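Local coordinates for protein uronate dehydrogenase (Agrobacterium tumefaciens, PDB 3RFX) that catalyses the NAD-dependent oxidation of uronic acids such as galacturonate and glucuronate to the corresponding aldaric acid lactones, at residues N56-M61 with Y95-A100; M149-D152 with Q156-A159. The protein carries 1 engineered substitution. All coordinates share one frame; numbering follows the deposited sequence.

How the contacts relate
Both contacts lie in the Rossmann fold. From the N terminus, helix 55-62 follows strand 45-49 and leads into strand 67-70; helix 80-100 then runs back, and contact 1 joins it to 55-62, closing a loop of 33 residues. Only afterwards does contact 2 open, tying the C-terminal part of helix 135-154 to the start of strand 158-163 across a three-residue gap. The two are thus in series, neither nested nor crossed. Helix 80-100 bridges them: Glu96 OE2 probably hydrogen-bonds Tyr150 OH (2.7 Å), and Tyr95 OH probably does the same with Thr158 OG1. Both contacts also touch a second subunit.

Contact 1: residues N56-M61 with Y95-A100; sequences NAVNAM and YEAARA
The carboxamide of Asn59 directs its ND2 end at the methyl group of Ala100, with ND2 4.1 Å from Ala100 CB, while OD1 takes a hydrogen bond from NE2 of His101, the residue after Ala100. CG stands anti to the backbone N (chi1 -170°), which swings the amide to the Ala100 side. Two flat groups meet within 95-100 itself, apart from the helix-helix contact: the carboxylate of Glu96 meets the guanidinium edge of Arg99 side-on, with Arg99 NE 2.9 Å from Glu96 OE2 and Arg99 NH2 2.8 Å from Glu96 OE1. The NE bond is nearly straight and lies in the guanidinium plane. Lys265 of the second subunit adds a salt bridge to Glu96 OE1.

Between the helices, Ala97 does the main packing. Its CB lies 3.8 Å from Asn59 CA and 3.9 Å from Val58 CG1, the branch anti to the backbone N. With just a methyl group in the way, the helix axes come within 8.5 Å at a crossing angle of -45°. These are neighbouring helices on the same face of the Rossmann sheet. Chemically, the contact is chiefly apolar, Ala97 CB against Val58 CG1 and the Asn59 backbone, with the Asn59 amide at its margin; the Glu96 carboxylate, beside Arg99 and Lys265 of the second subunit and bonded to Tyr150 OH, is probably stabilised as an anion.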
loop_
_atom_site.group_PDB
_atom_site.type_symbol
_atom_site.label_atom_id
_atom_site.label_comp_id
_atom_site.label_asym_id
_atom_site.label_seq_id
_atom_site.Cartn_x
_atom_site.Cartn_y
_atom_site.Cartn_z
ATOM N N ASN A 56 2.983 -37.639 25.891
ATOM C CA ASN A 56 4.104 -38.104 26.701
ATOM C C ASN A 56 5.286 -38.510 25.842
ATOM O O ASN A 56 6.432 -38.213 26.168
ATOM C CB ASN A 56 3.687 -39.273 27.600
ATOM C CG ASN A 56 2.758 -38.847 28.722
ATOM O OD1 ASN A 56 2.671 -37.664 29.064
ATOM N ND2 ASN A 56 2.060 -39.814 29.306
ATOM N N ALA A 57 5.016 -39.198 24.738
ATOM C CA ALA A 57 6.094 -39.596 23.845
ATOM C C ALA A 57 6.764 -38.365 23.228
ATOM O O ALA A 57 7.986 -38.292 23.140
ATOM C CB ALA A 57 5.579 -40.535 22.767
ATOM N N VAL A 58 5.958 -37.398 22.802
ATOM C CA VAL A 58 6.505 -36.175 22.216
ATOM C C VAL A 58 7.372 -35.403 23.221
ATOM O O VAL A 58 8.464 -34.941 22.891
ATOM C CB VAL A 58 5.387 -35.279 21.643
ATOM C CG1 VAL A 58 5.964 -33.961 21.157
ATOM C CG2 VAL A 58 4.684 -36.003 20.498
ATOM N N ASN A 59 6.896 -35.287 24.456
ATOM C CA ASN A 59 7.713 -34.688 25.512
ATOM C C ASN A 59 9.104 -35.326 25.605
ATOM O O ASN A 59 10.120 -34.627 25.624
ATOM C CB ASN A 59 6.988 -34.756 26.859
ATOM C CG ASN A 59 7.685 -33.942 27.933
ATOM O OD1 ASN A 59 8.770 -34.303 28.402
ATOM N ND2 ASN A 59 7.069 -32.831 28.326
ATOM N N ALA A 60 9.152 -36.657 25.641
ATOM C CA ALA A 60 10.427 -37.371 25.696
ATOM C C ALA A 60 11.266 -37.156 24.434
ATOM O O ALA A 60 12.495 -37.022 24.498
ATOM C CB ALA A 60 10.189 -38.859 25.941
ATOM N N MET A 61 10.597 -37.118 23.285
ATOM C CA MET A 61 11.267 -36.889 22.010
ATOM C C MET A 61 12.009 -35.554 22.016
ATOM O O MET A 61 13.152 -35.457 21.563
ATOM C CB MET A 61 10.238 -36.919 20.869
ATOM C CG MET A 61 10.832 -36.771 19.474
ATOM S SD MET A 61 9.529 -36.659 18.230
ATOM C CE MET A 61 8.619 -35.240 18.835
ATOM N N TYR A 95 4.549 -28.206 20.439
ATOM C CA TYR A 95 4.768 -26.872 21.020
ATOM C C TYR A 95 4.769 -26.901 22.555
ATOM O O TYR A 95 5.596 -26.245 23.202
ATOM C CB TYR A 95 3.821 -25.803 20.416
ATOM C CG TYR A 95 4.462 -25.254 19.160
ATOM C CD1 TYR A 95 5.197 -24.076 19.189
ATOM C CD2 TYR A 95 4.436 -25.985 17.970
ATOM C CE1 TYR A 95 5.847 -23.602 18.053
ATOM C CE2 TYR A 95 5.081 -25.524 16.830
ATOM C CZ TYR A 95 5.785 -24.338 16.874
ATOM O OH TYR A 95 6.429 -23.889 15.747
ATOM N N GLU A 96 3.868 -27.692 23.121
ATOM C CA GLU A 96 3.858 -27.911 24.565
ATOM C C GLU A 96 5.159 -28.553 25.052
ATOM O O GLU A 96 5.708 -28.170 26.097
ATOM C CB GLU A 96 2.632 -28.730 24.974
ATOM C CG GLU A 96 1.404 -27.874 25.176
ATOM C CD GLU A 96 1.649 -26.765 26.188
ATOM O OE1 GLU A 96 1.740 -27.076 27.392
ATOM O OE2 GLU A 96 1.783 -25.586 25.788
ATOM N N ALA A 97 5.672 -29.513 24.289
ATOM C CA ALA A 97 6.906 -30.186 24.663
ATOM C C ALA A 97 8.089 -29.227 24.602
ATOM O O ALA A 97 8.957 -29.225 25.482
ATOM C CB ALA A 97 7.146 -31.388 23.781
ATOM N N ALA A 98 8.127 -28.403 23.563
ATOM C CA ALA A 98 9.190 -27.421 23.444
ATOM C C ALA A 98 9.104 -26.430 24.603
ATOM O O ALA A 98 10.118 -26.028 25.168
ATOM C CB ALA A 98 9.099 -26.688 22.098
ATOM N N ARG A 99 7.887 -26.036 24.951
ATOM C CA ARG A 99 7.694 -25.031 25.994
ATOM C C ARG A 99 8.198 -25.572 27.341
ATOM O O ARG A 99 8.684 -24.818 28.190
ATOM C CB ARG A 99 6.223 -24.632 26.088
ATOM C CG ARG A 99 5.955 -23.536 27.114
ATOM C CD ARG A 99 4.549 -22.972 26.999
ATOM N NE ARG A 99 3.516 -23.896 27.464
ATOM C CZ ARG A 99 3.141 -24.013 28.735
ATOM N NH1 ARG A 99 3.724 -23.262 29.671
ATOM N NH2 ARG A 99 2.186 -24.876 29.072
ATOM N N ALA A 100 8.102 -26.888 27.510
ATOM C CA ALA A 100 8.531 -27.548 28.742
ATOM C C ALA A 100 10.033 -27.820 28.790
ATOM O O ALA A 100 10.571 -28.151 29.849
ATOM C CB ALA A 100 7.743 -28.846 28.944
#

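Contact 2: residues M149-D152 with Q156-A159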
loop_
_atom_site.group_PDB
_atom_site.type_symbol
_atom_site.label_atom_id
_atom_site.label_comp_id
_atom_site.label_asym_id
_atom_site.label_seq_id
_atom_site.Cartn_x
_atom_site.Cartn_y
_atom_site.Cartn_z
ATOM N N MET A 149 1.066 -17.807 18.025
ATOM C CA MET A 149 0.551 -17.604 19.380
ATOM C C MET A 149 1.617 -17.925 20.441
ATOM O O MET A 149 1.807 -17.149 21.390
ATOM C CB MET A 149 -0.738 -18.413 19.602
ATOM C CG MET A 149 -1.432 -18.161 20.948
ATOM S SD MET A 149 -0.750 -19.237 22.242
ATOM C CE MET A 149 -1.505 -20.808 21.794
ATOM N N TYR A 150 2.322 -19.047 20.282
ATOM C CA TYR A 150 3.403 -19.372 21.217
ATOM C C TYR A 150 4.540 -18.358 21.144
ATOM O O TYR A 150 5.219 -18.101 22.143
ATOM C CB TYR A 150 3.947 -20.791 21.019
ATOM C CG TYR A 150 3.098 -21.865 21.677
ATOM C CD1 TYR A 150 3.543 -22.537 22.815
ATOM C CD2 TYR A 150 1.846 -22.198 21.163
ATOM C CE1 TYR A 150 2.762 -23.525 23.424
ATOM C CE2 TYR A 150 1.062 -23.175 21.758
ATOM C CZ TYR A 150 1.527 -23.837 22.891
ATOM O OH TYR A 150 0.739 -24.809 23.471
ATOM N N PHE A 151 4.756 -17.773 19.972
ATOM C CA PHE A 151 5.756 -16.713 19.882
ATOM C C PHE A 151 5.346 -15.456 20.653
ATOM O O PHE A 151 6.133 -14.927 21.443
ATOM C CB PHE A 151 6.081 -16.329 18.438
ATOM C CG PHE A 151 6.941 -15.102 18.341
ATOM C CD1 PHE A 151 8.259 -15.132 18.764
ATOM C CD2 PHE A 151 6.419 -13.907 17.860
ATOM C CE1 PHE A 151 9.047 -13.993 18.704
ATOM C CE2 PHE A 151 7.207 -12.765 17.788
ATOM C CZ PHE A 151 8.524 -12.812 18.211
ATOM N N ASP A 152 4.140 -14.958 20.401
ATOM C CA ASP A 152 3.655 -13.763 21.105
ATOM C C ASP A 152 3.489 -13.991 22.609
ATOM O O ASP A 152 3.696 -13.079 23.406
ATOM C CB ASP A 152 2.331 -13.272 20.529
ATOM C CG ASP A 152 2.505 -12.516 19.226
ATOM O OD1 ASP A 152 3.506 -11.775 19.088
ATOM O OD2 ASP A 152 1.625 -12.656 18.346
ATOM N N GLN A 156 8.579 -18.319 22.032
ATOM C CA GLN A 156 9.050 -19.460 21.239
ATOM C C GLN A 156 9.272 -19.011 19.784
ATOM O O GLN A 156 8.369 -18.443 19.175
ATOM C CB GLN A 156 8.008 -20.583 21.288
ATOM C CG GLN A 156 8.244 -21.727 20.285
ATOM C CD GLN A 156 9.431 -22.597 20.648
ATOM O OE1 GLN A 156 9.456 -23.199 21.723
ATOM N NE2 GLN A 156 10.421 -22.673 19.753
ATOM N N GLU A 157 10.460 -19.253 19.237
ATOM C CA GLU A 157 10.771 -18.829 17.870
ATOM C C GLU A 157 10.647 -19.975 16.865
ATOM O O GLU A 157 11.087 -21.100 17.126
ATOM C CB GLU A 157 12.177 -18.225 17.796
ATOM C CG GLU A 157 12.349 -16.971 18.664
ATOM C CD GLU A 157 13.723 -16.342 18.505
ATOM O OE1 GLU A 157 14.707 -16.932 18.992
ATOM O OE2 GLU A 157 13.825 -15.274 17.871
ATOM N N THR A 158 10.057 -19.668 15.713
ATOM C CA THR A 158 9.773 -20.675 14.685
ATOM C C THR A 158 9.947 -20.028 13.312
ATOM O O THR A 158 9.473 -18.913 13.089
ATOM C CB THR A 158 8.300 -21.164 14.771
ATOM O OG1 THR A 158 8.024 -21.730 16.062
ATOM C CG2 THR A 158 7.981 -22.197 13.667
ATOM N N ALA A 159 10.622 -20.712 12.399
ATOM C CA ALA A 159 10.593 -20.316 10.988
ATOM C C ALA A 159 9.454 -21.076 10.319
ATOM O O ALA A 159 9.459 -22.304 10.308
ATOM C CB ALA A 159 11.919 -20.655 10.305
#
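The turn between helix 135-154 and strand 158-163, the return leg of a beta-alpha-beta crossover, is closed by a weak backbone hydrogen bond and by the packing of one phenyl ring. Phe151 leans on the carbonyl of Gln156: Gln156 O lies at the edge of the ring, in its plane, 3.3 Å from Phe151 CD1 and 3.2 Å from Phe151 CB. CA of Phe151 also approaches Gln156 O at 3.2 Å in a CA-H...O contact, and since CG is anti to the backbone N (chi1 171°), the ring edge comes round to the same oxygen. Farther along the ring, Phe151 CE1 approaches CG of Glu157 at 4.4 Å, obliquely.

One residue back, Tyr150 O accepts that weak hydrogen bond from Gln156 N, 3.4 Å long and bent to 144°. Alongside it, Tyr150 CB packs 4.1 Å from Gln156 CB. The Gln156 chain then folds back at chi2 (71°), which lets Gln156 NE2 donate to the backbone O of its neighbour Glu157 at 3.1 Å. That donor lies above the carbonyl plane of Glu157, not along a lone pair; NE2 also bonds Pro104 O, so two carbonyls fix the rotation of the amide. Glu157 points its carboxylate to a salt bridge with Arg105 and to the backbone N-H groups of Leu198 and Gly199. Beyond the turn, Glu157 and Ala159 bond through their backbones to Ile106, so the chain enters the parallel sheet alongside strand 105-111, as expected of a Rossmann fold.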